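Local atomic coordinates of chorismate mutase (PDB entry 1XHO), a protein that probably catalyses the rearrangement of chorismate to prephenate, the branch-point step toward phenylalanine and tyrosine, as a trimeric member of the type I chorismate mutase family. Residues 66-71 with 94-99; 52-57 with 88-93; 32-37 with 120-125. All blocks are in the same frame, centred on the assembly; numbering follows the deposited sequence.

Contact 1 of 3, residues 66-71 with 94-99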
loop_
_atom_site.group_PDB
_atom_site.type_symbol
_atom_site.label_atom_id
_atom_site.label_comp_id
_atom_site.label_asym_id
_atom_site.label_seq_id
_atom_site.Cartn_x
_atom_site.Cartn_y
_atom_site.Cartn_z
ATOM N N LEU C 66 -13.345 -17.073 -1.393
ATOM C CA LEU C 66 -12.359 -16.831 -0.345
ATOM C C LEU C 66 -13.003 -16.847 1.016
ATOM O O LEU C 66 -14.120 -16.379 1.167
ATOM C CB LEU C 66 -11.731 -15.455 -0.522
ATOM C CG LEU C 66 -10.986 -15.160 -1.810
ATOM C CD1 LEU C 66 -10.721 -13.652 -1.898
ATOM C CD2 LEU C 66 -9.690 -15.970 -1.873
ATOM N N GLU C 67 -12.280 -17.384 1.996
ATOM C CA GLU C 67 -12.572 -17.178 3.422
ATOM C C GLU C 67 -11.417 -16.385 4.021
ATOM O O GLU C 67 -10.354 -16.300 3.404
ATOM C CB GLU C 67 -12.711 -18.529 4.145
ATOM C CG GLU C 67 -14.110 -19.129 4.054
ATOM C CD GLU C 67 -14.160 -20.608 4.447
ATOM O OE1 GLU C 67 -13.238 -21.095 5.141
ATOM O OE2 GLU C 67 -15.128 -21.283 4.062
ATOM N N GLU C 68 -11.607 -15.829 5.221
ATOM C CA GLU C 68 -10.542 -15.048 5.892
ATOM C C GLU C 68 -9.176 -15.761 5.963
ATOM O O GLU C 68 -8.134 -15.101 5.889
ATOM C CB GLU C 68 -10.949 -14.610 7.307
ATOM C CG GLU C 68 -10.052 -13.461 7.830
ATOM C CD GLU C 68 -10.090 -13.243 9.336
ATOM O OE1 GLU C 68 -10.786 -13.983 10.063
ATOM O OE2 GLU C 68 -9.414 -12.301 9.795
ATOM N N ASP C 69 -9.186 -17.090 6.121
ATOM C CA ASP C 69 -7.954 -17.924 6.055
ATOM C C ASP C 69 -7.095 -17.675 4.809
ATOM O O ASP C 69 -5.880 -17.856 4.841
ATOM C CB ASP C 69 -8.310 -19.423 6.067
ATOM C CG ASP C 69 -8.509 -19.977 7.460
ATOM O OD1 ASP C 69 -7.913 -19.439 8.422
ATOM O OD2 ASP C 69 -9.247 -20.984 7.588
ATOM N N ASP C 70 -7.740 -17.295 3.712
ATOM C CA ASP C 70 -7.067 -17.132 2.422
ATOM C C ASP C 70 -6.446 -15.743 2.238
ATOM O O ASP C 70 -5.592 -15.560 1.367
ATOM C CB ASP C 70 -8.065 -17.395 1.283
ATOM C CG ASP C 70 -8.769 -18.755 1.413
ATOM O OD1 ASP C 70 -8.059 -19.765 1.595
ATOM O OD2 ASP C 70 -10.025 -18.802 1.337
ATOM N N ILE C 71 -6.886 -14.782 3.056
ATOM C CA ILE C 71 -6.550 -13.359 2.876
ATOM C C ILE C 71 -5.255 -12.979 3.613
ATOM O O ILE C 71 -5.120 -13.184 4.811
ATOM C CB ILE C 71 -7.735 -12.443 3.316
ATOM C CG1 ILE C 71 -9.018 -12.867 2.593
ATOM C CG2 ILE C 71 -7.433 -10.963 3.041
ATOM C CD1 ILE C 71 -10.232 -12.028 2.930
HETATM N N MSE C 94 -17.770 -8.055 9.608
HETATM C CA MSE C 94 -18.007 -9.372 9.023
HETATM C C MSE C 94 -17.048 -10.462 9.543
HETATM O O MSE C 94 -16.906 -11.529 8.933
HETATM C CB MSE C 94 -17.959 -9.279 7.496
HETATM C CG MSE C 94 -16.618 -8.880 6.904
HETATM SE SE MSE C 94 -16.846 -8.162 5.090
HETATM C CE MSE C 94 -17.606 -9.798 4.268
ATOM N N GLY C 95 -16.397 -10.187 10.668
ATOM C CA GLY C 95 -15.621 -11.182 11.378
ATOM C C GLY C 95 -14.201 -11.380 10.904
ATOM O O GLY C 95 -13.564 -12.360 11.292
ATOM N N TRP C 96 -13.686 -10.469 10.074
ATOM C CA TRP C 96 -12.288 -10.560 9.643
ATOM C C TRP C 96 -11.412 -9.793 10.642
ATOM O O TRP C 96 -10.915 -8.699 10.369
ATOM C CB TRP C 96 -12.088 -10.071 8.199
ATOM C CG TRP C 96 -12.868 -10.843 7.151
ATOM C CD1 TRP C 96 -13.563 -12.009 7.328
ATOM C CD2 TRP C 96 -12.994 -10.513 5.759
ATOM N NE1 TRP C 96 -14.131 -12.406 6.143
ATOM C CE2 TRP C 96 -13.793 -11.509 5.162
ATOM C CE3 TRP C 96 -12.521 -9.460 4.962
ATOM C CZ2 TRP C 96 -14.130 -11.487 3.808
ATOM C CZ3 TRP C 96 -12.850 -9.447 3.609
ATOM C CH2 TRP C 96 -13.646 -10.449 3.049
ATOM N N THR C 97 -11.243 -10.404 11.810
ATOM C CA THR C 97 -10.573 -9.792 12.938
ATOM C C THR C 97 -9.138 -10.303 13.086
ATOM O O THR C 97 -8.439 -9.882 14.000
ATOM C CB THR C 97 -11.386 -10.024 14.237
ATOM O OG1 THR C 97 -11.700 -11.420 14.379
ATOM C CG2 THR C 97 -12.699 -9.229 14.189
ATOM N N SER C 98 -8.700 -11.178 12.170
ATOM C CA SER C 98 -7.340 -11.729 12.194
ATOM C C SER C 98 -6.515 -11.328 10.963
ATOM O O SER C 98 -5.495 -11.952 10.669
ATOM C CB SER C 98 -7.380 -13.265 12.295
ATOM O OG SER C 98 -8.169 -13.700 13.400
ATOM N N THR C 99 -6.939 -10.276 10.266
ATOM C CA THR C 99 -6.323 -9.894 8.993
ATOM C C THR C 99 -5.706 -8.498 9.077
ATOM O O THR C 99 -6.275 -7.596 9.646
ATOM C CB THR C 99 -7.362 -9.996 7.822
ATOM O OG1 THR C 99 -7.784 -11.357 7.688
ATOM C CG2 THR C 99 -6.770 -9.563 6.504
#
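A single carboxylate oxygen, Glu68 OE2, takes bonds on both of its lone pairs from the loop opposite: Ser98 N comes to the syn side (2.7 Å) and Thr99 OG1 to the anti side (2.8 Å). The loop it grips follows a Schellman motif, in which Gly95, at positive phi, ends helix 89-93; next comes Trp96, the centre of an inverse gamma turn. Glu68 itself stands in a short 3-10 segment leading into strand 71-78. With CG anti to the backbone N (chi1 -163°) and the chain extended, its arm runs alongside Trp96, carboxylate and ring planes 19° apart, and Glu68 CB lies 3.7 Å from Trp96 CD1.

Thr99 OG1 also bonds Lys129 NZ of the second subunit, which further reaches the carbonyl oxygens of Glu68 and Ile71. This lysine ties both segments to the trimer interface.

The Trp96 indole is sandwiched. Selenomethionine Met94 lays CG over one face, while Ile71 crosses the opposite face at about a right angle, its CD1 3.8 Å from the six-membered ring centroid and 12° off the ring normal.

Contact 2 of 3, residues 52-57 with 88-93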
loop_
_atom_site.group_PDB
_atom_site.type_symbol
_atom_site.label_atom_id
_atom_site.label_comp_id
_atom_site.label_asym_id
_atom_site.label_seq_id
_atom_site.Cartn_x
_atom_site.Cartn_y
_atom_site.Cartn_z
ATOM N N GLU C 52 -21.161 0.031 2.258
ATOM C CA GLU C 52 -20.735 -0.161 0.866
ATOM C C GLU C 52 -19.388 -0.861 0.762
ATOM O O GLU C 52 -19.154 -1.606 -0.194
ATOM C CB GLU C 52 -20.726 1.160 0.095
ATOM C CG GLU C 52 -22.131 1.724 -0.144
ATOM C CD GLU C 52 -23.090 0.687 -0.699
ATOM O OE1 GLU C 52 -22.719 -0.016 -1.662
ATOM O OE2 GLU C 52 -24.207 0.560 -0.154
ATOM N N THR C 53 -18.519 -0.646 1.754
ATOM C CA THR C 53 -17.262 -1.359 1.807
ATOM C C THR C 53 -17.515 -2.836 2.103
ATOM O O THR C 53 -16.858 -3.696 1.530
ATOM C CB THR C 53 -16.261 -0.747 2.835
ATOM O OG1 THR C 53 -15.989 0.613 2.487
ATOM C CG2 THR C 53 -14.935 -1.536 2.848
ATOM N N GLN C 54 -18.467 -3.112 2.990
ATOM C CA GLN C 54 -18.816 -4.481 3.396
ATOM C C GLN C 54 -19.376 -5.297 2.221
ATOM O O GLN C 54 -18.997 -6.452 2.008
ATOM C CB GLN C 54 -19.838 -4.426 4.536
ATOM C CG GLN C 54 -19.910 -5.687 5.417
ATOM C CD GLN C 54 -20.638 -5.448 6.741
ATOM O OE1 GLN C 54 -20.709 -4.309 7.241
ATOM N NE2 GLN C 54 -21.168 -6.521 7.323
ATOM N N LYS C 55 -20.270 -4.684 1.455
ATOM C CA LYS C 55 -20.832 -5.328 0.268
ATOM C C LYS C 55 -19.734 -5.633 -0.754
ATOM O O LYS C 55 -19.731 -6.698 -1.374
ATOM C CB LYS C 55 -21.932 -4.453 -0.361
ATOM N N LEU C 56 -18.800 -4.699 -0.910
ATOM C CA LEU C 56 -17.671 -4.870 -1.819
ATOM C C LEU C 56 -16.772 -6.037 -1.395
ATOM O O LEU C 56 -16.425 -6.874 -2.220
ATOM C CB LEU C 56 -16.868 -3.560 -1.929
ATOM C CG LEU C 56 -15.590 -3.566 -2.772
ATOM C CD1 LEU C 56 -15.842 -4.082 -4.193
ATOM C CD2 LEU C 56 -14.965 -2.162 -2.792
ATOM N N LEU C 57 -16.403 -6.088 -0.117
ATOM C CA LEU C 57 -15.589 -7.194 0.414
ATOM C C LEU C 57 -16.292 -8.551 0.281
ATOM O O LEU C 57 -15.656 -9.536 -0.050
ATOM C CB LEU C 57 -15.245 -6.956 1.887
ATOM C CG LEU C 57 -14.383 -5.735 2.212
ATOM C CD1 LEU C 57 -14.316 -5.501 3.742
ATOM C CD2 LEU C 57 -12.988 -5.883 1.590
ATOM N N ALA C 88 -12.009 -0.015 6.866
ATOM C CA ALA C 88 -11.531 -1.216 7.562
ATOM C C ALA C 88 -12.497 -1.756 8.635
ATOM O O ALA C 88 -12.404 -2.918 9.014
ATOM C CB ALA C 88 -10.160 -0.938 8.200
ATOM N N ILE C 89 -13.385 -0.904 9.143
ATOM C CA ILE C 89 -14.445 -1.335 10.072
ATOM C C ILE C 89 -15.350 -2.410 9.435
ATOM O O ILE C 89 -15.825 -3.315 10.139
ATOM C CB ILE C 89 -15.311 -0.138 10.545
ATOM C CG1 ILE C 89 -14.487 0.807 11.419
ATOM C CG2 ILE C 89 -16.536 -0.626 11.335
ATOM C CD1 ILE C 89 -15.050 2.228 11.487
ATOM N N ALA C 90 -15.564 -2.313 8.115
ATOM C CA ALA C 90 -16.378 -3.284 7.375
ATOM C C ALA C 90 -15.852 -4.708 7.521
ATOM O O ALA C 90 -16.635 -5.628 7.747
ATOM C CB ALA C 90 -16.480 -2.904 5.899
ATOM N N ALA C 91 -14.533 -4.880 7.407
ATOM C CA ALA C 91 -13.907 -6.201 7.556
ATOM C C ALA C 91 -14.068 -6.737 8.977
ATOM O O ALA C 91 -14.274 -7.935 9.181
ATOM C CB ALA C 91 -12.428 -6.138 7.174
ATOM N N ARG C 92 -13.976 -5.844 9.957
ATOM C CA ARG C 92 -14.174 -6.210 11.355
ATOM C C ARG C 92 -15.630 -6.631 11.639
ATOM O O ARG C 92 -15.852 -7.600 12.348
ATOM C CB ARG C 92 -13.760 -5.060 12.280
ATOM C CG ARG C 92 -13.422 -5.532 13.670
ATOM C CD ARG C 92 -13.423 -4.403 14.696
ATOM N NE ARG C 92 -13.404 -4.944 16.055
ATOM C CZ ARG C 92 -14.464 -5.448 16.690
ATOM N NH1 ARG C 92 -15.660 -5.484 16.106
ATOM N NH2 ARG C 92 -14.326 -5.919 17.928
ATOM N N ASN C 93 -16.602 -5.897 11.086
ATOM C CA ASN C 93 -18.035 -6.252 11.200
ATOM C C ASN C 93 -18.320 -7.686 10.760
ATOM O O ASN C 93 -19.021 -8.438 11.447
ATOM C CB ASN C 93 -18.906 -5.329 10.339
ATOM C CG ASN C 93 -19.006 -3.925 10.883
ATOM O OD1 ASN C 93 -18.370 -3.574 11.877
ATOM N ND2 ASN C 93 -19.816 -3.103 10.225
#
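Gln54 OE1 receives Asn93 ND2 in the one hydrogen bond across this pair of helices, a fairly straight but weak bond of 3.3 Å. The two side chains cross at about a right angle and their amide planes stand 72° apart, so the amides meet through this one pair of atoms rather than by mutual pairing. Gln54 gets there with CG anti to its backbone nitrogen (chi1 -158°) and the chain extended, which carries its amide past Ala90 O to the Asn93 side chain. Asn93 is exposed, which places this polar link at the outer margin of the contact.

Beneath it the interface becomes apolar. Ala90 directs its methyl toward helix 46-63, where it packs among Thr53, Gln54 and Leu57: Ala90 CB is 3.5 Å from Gln54 N, 3.7 Å from Thr53 CG2 and 4.0 Å from Leu57 CD1. The small side chain permits close packing: the axes of segments 52-57 and 89-93 approach to 8.5 Å and cross at -64°, with Gln54 CA and Ala90 CA 4.8 Å apart. In this alpha/beta fold the short helix 89-93 leans across the long helix 46-63 beside the mixed sheet. Thr53 turns its methyl to Ala90, while its hydroxyl OG1 bonds Ile49 O one turn back in its own helix.

Leu57 packs next to them. Its CD1 touches the backbone of the short helix at Ala91 N (3.7 Å), and its side chain also packs on Val119 and Met121 of strand 116-124, while Ala91 meets Leu101 of strand 100-105.

Contact 3 of 3, residues 32-37 with 120-125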
loop_
_atom_site.group_PDB
_atom_site.type_symbol
_atom_site.label_atom_id
_atom_site.label_comp_id
_atom_site.label_asym_id
_atom_site.label_seq_id
_atom_site.Cartn_x
_atom_site.Cartn_y
_atom_site.Cartn_z
ATOM N N VAL C 32 0.301 -16.646 -4.516
ATOM C CA VAL C 32 -0.149 -15.294 -4.153
ATOM C C VAL C 32 -0.560 -14.483 -5.389
ATOM O O VAL C 32 0.205 -14.344 -6.330
ATOM C CB VAL C 32 0.920 -14.509 -3.343
ATOM C CG1 VAL C 32 0.435 -13.086 -3.017
ATOM C CG2 VAL C 32 1.242 -15.234 -2.059
ATOM N N TRP C 33 -1.787 -13.963 -5.364
ATOM C CA TRP C 33 -2.243 -12.946 -6.326
ATOM C C TRP C 33 -2.954 -11.831 -5.565
ATOM O O TRP C 33 -3.233 -11.966 -4.377
ATOM C CB TRP C 33 -3.159 -13.558 -7.395
ATOM C CG TRP C 33 -2.426 -14.533 -8.283
ATOM C CD1 TRP C 33 -2.661 -15.867 -8.399
ATOM C CD2 TRP C 33 -1.317 -14.241 -9.149
ATOM N NE1 TRP C 33 -1.775 -16.429 -9.285
ATOM C CE2 TRP C 33 -0.936 -15.455 -9.757
ATOM C CE3 TRP C 33 -0.606 -13.076 -9.460
ATOM C CZ2 TRP C 33 0.118 -15.538 -10.668
ATOM C CZ3 TRP C 33 0.441 -13.155 -10.373
ATOM C CH2 TRP C 33 0.792 -14.382 -10.964
ATOM N N ALA C 34 -3.236 -10.732 -6.257
ATOM C CA ALA C 34 -3.911 -9.584 -5.655
ATOM C C ALA C 34 -5.267 -9.347 -6.320
ATOM O O ALA C 34 -5.412 -9.545 -7.520
ATOM C CB ALA C 34 -3.041 -8.357 -5.773
ATOM N N ILE C 35 -6.254 -8.939 -5.529
ATOM C CA ILE C 35 -7.594 -8.630 -6.040
ATOM C C ILE C 35 -7.930 -7.161 -5.791
ATOM O O ILE C 35 -7.793 -6.662 -4.677
ATOM C CB ILE C 35 -8.696 -9.500 -5.385
ATOM C CG1 ILE C 35 -8.187 -10.921 -5.086
ATOM C CG2 ILE C 35 -9.931 -9.538 -6.290
ATOM C CD1 ILE C 35 -9.204 -11.824 -4.394
ATOM N N ARG C 36 -8.371 -6.481 -6.846
ATOM C CA ARG C 36 -8.836 -5.111 -6.762
ATOM C C ARG C 36 -10.371 -5.056 -6.654
ATOM O O ARG C 36 -11.073 -5.843 -7.280
ATOM C CB ARG C 36 -8.319 -4.295 -7.966
ATOM C CG ARG C 36 -7.105 -3.397 -7.654
ATOM C CD ARG C 36 -7.471 -2.267 -6.648
ATOM N NE ARG C 36 -8.698 -1.565 -7.050
ATOM C CZ ARG C 36 -8.758 -0.613 -7.983
ATOM N NH1 ARG C 36 -7.659 -0.199 -8.623
ATOM N NH2 ARG C 36 -9.926 -0.057 -8.278
ATOM N N GLY C 37 -10.864 -4.158 -5.801
ATOM C CA GLY C 37 -12.263 -3.774 -5.751
ATOM C C GLY C 37 -12.426 -2.245 -5.718
ATOM O O GLY C 37 -11.533 -1.514 -5.257
HETATM N N MSE C 120 -7.498 -3.197 -2.243
HETATM C CA MSE C 120 -6.509 -4.101 -2.805
HETATM C C MSE C 120 -6.297 -5.265 -1.823
HETATM O O MSE C 120 -5.868 -5.075 -0.676
HETATM C CB MSE C 120 -5.194 -3.379 -3.062
HETATM C CG MSE C 120 -4.056 -4.315 -3.516
HETATM SE SE MSE C 120 -2.416 -3.356 -3.972
HETATM C CE MSE C 120 -2.843 -2.925 -5.883
HETATM N N MSE C 121 -6.594 -6.469 -2.284
HETATM C CA MSE C 121 -6.564 -7.637 -1.431
HETATM C C MSE C 121 -5.538 -8.658 -1.914
HETATM O O MSE C 121 -5.702 -9.232 -2.985
HETATM C CB MSE C 121 -7.955 -8.252 -1.430
HETATM C CG MSE C 121 -8.189 -9.303 -0.385
HETATM SE SE MSE C 121 -9.973 -9.994 -0.606
HETATM C CE MSE C 121 -11.054 -8.583 0.067
ATOM N N HIS C 122 -4.488 -8.885 -1.119
ATOM C CA HIS C 122 -3.534 -9.963 -1.393
ATOM C C HIS C 122 -4.052 -11.285 -0.797
ATOM O O HIS C 122 -4.482 -11.324 0.344
ATOM C CB HIS C 122 -2.137 -9.605 -0.866
ATOM C CG HIS C 122 -1.442 -8.574 -1.699
ATOM N ND1 HIS C 122 -1.726 -7.224 -1.605
ATOM C CD2 HIS C 122 -0.518 -8.699 -2.680
ATOM C CE1 HIS C 122 -0.978 -6.563 -2.471
ATOM N NE2 HIS C 122 -0.239 -7.433 -3.139
ATOM N N VAL C 123 -4.037 -12.356 -1.591
ATOM C CA VAL C 123 -4.641 -13.623 -1.160
ATOM C C VAL C 123 -3.783 -14.800 -1.541
ATOM O O VAL C 123 -2.981 -14.719 -2.458
ATOM C CB VAL C 123 -6.092 -13.836 -1.722
ATOM C CG1 VAL C 123 -7.003 -12.707 -1.288
ATOM C CG2 VAL C 123 -6.107 -14.009 -3.249
ATOM N N ASN C 124 -3.949 -15.885 -0.797
ATOM C CA ASN C 124 -3.361 -17.165 -1.150
ATOM C C ASN C 124 -4.464 -17.941 -1.857
ATOM O O ASN C 124 -5.553 -18.103 -1.318
ATOM C CB ASN C 124 -2.802 -17.880 0.101
ATOM C CG ASN C 124 -1.375 -17.411 0.464
ATOM O OD1 ASN C 124 -0.531 -17.248 -0.416
ATOM N ND2 ASN C 124 -1.110 -17.186 1.755
ATOM N N THR C 125 -4.208 -18.343 -3.102
ATOM C CA THR C 125 -5.227 -18.995 -3.935
ATOM C C THR C 125 -4.615 -19.999 -4.908
ATOM O O THR C 125 -3.441 -19.901 -5.258
ATOM C CB THR C 125 -6.066 -17.961 -4.739
ATOM O OG1 THR C 125 -7.102 -18.636 -5.467
ATOM C CG2 THR C 125 -5.199 -17.176 -5.713
#
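Trp33 and Val123 form one hydrogen-bonded pair of this antiparallel ladder, Ile35 and Met121 the next. Each pair exchanges two reciprocal N-H...O bonds, the shortest from Ile35 N to Met121 O at 2.6 Å, and these four bonds define the register. The non-hydrogen-bonded pairs between and beside them add CA-H...O contacts, closest from Ala34 CA to Met121 O (3.2 Å).

Apolar contacts fill the Ile35 face. Ile35 holds CG1 beside its backbone N (chi1 -35°), which carries CD1 across to Val123 CG1 (3.9 Å), and Thr125 CG2 meets the edge of the Trp33 indole at CD1 in the ring plane.

On the other face the notable contact is CH-pi: Ala34 CB sits over the His122 imidazole, 4.1 Å from its centroid and 16° off the normal. His122 NE2 bonds Ser73 OG of the third subunit, and Arg36 NH1 bonds Leu101 O of that same subunit.

The pair lies centrally in the mixed sheet, between strands 71-78 and 135-136. Helix 46-63 covers the side of Ile35 and selenomethionine Met121 through Leu57 and Met60, whereas the Ala34 and His122 side faces the trimer interface.

How the contacts relate
Along the chain the segments come in the order 32-37, 52-57, 66-71, 88-93, 94-99 and 120-125, so contact 3 brackets the other two, whose segments alternate. Contacts 1 and 2 have centres about 11 Å apart, and helix 89-93 leads directly into loop 94-99. Contact 3 lies about 12 Å from contact 1 and about 16 Å from contact 2, centre to centre. Its Met121 meets both Ile71 and Leu57, joining two neighbouring strands and helix 46-63 in one core. Contact 2 packs helices beside the sheet within one chain, whereas contacts 1 and 3 reach the trimer interface, where AroH-like chorismate mutases form their active sites, as probably here.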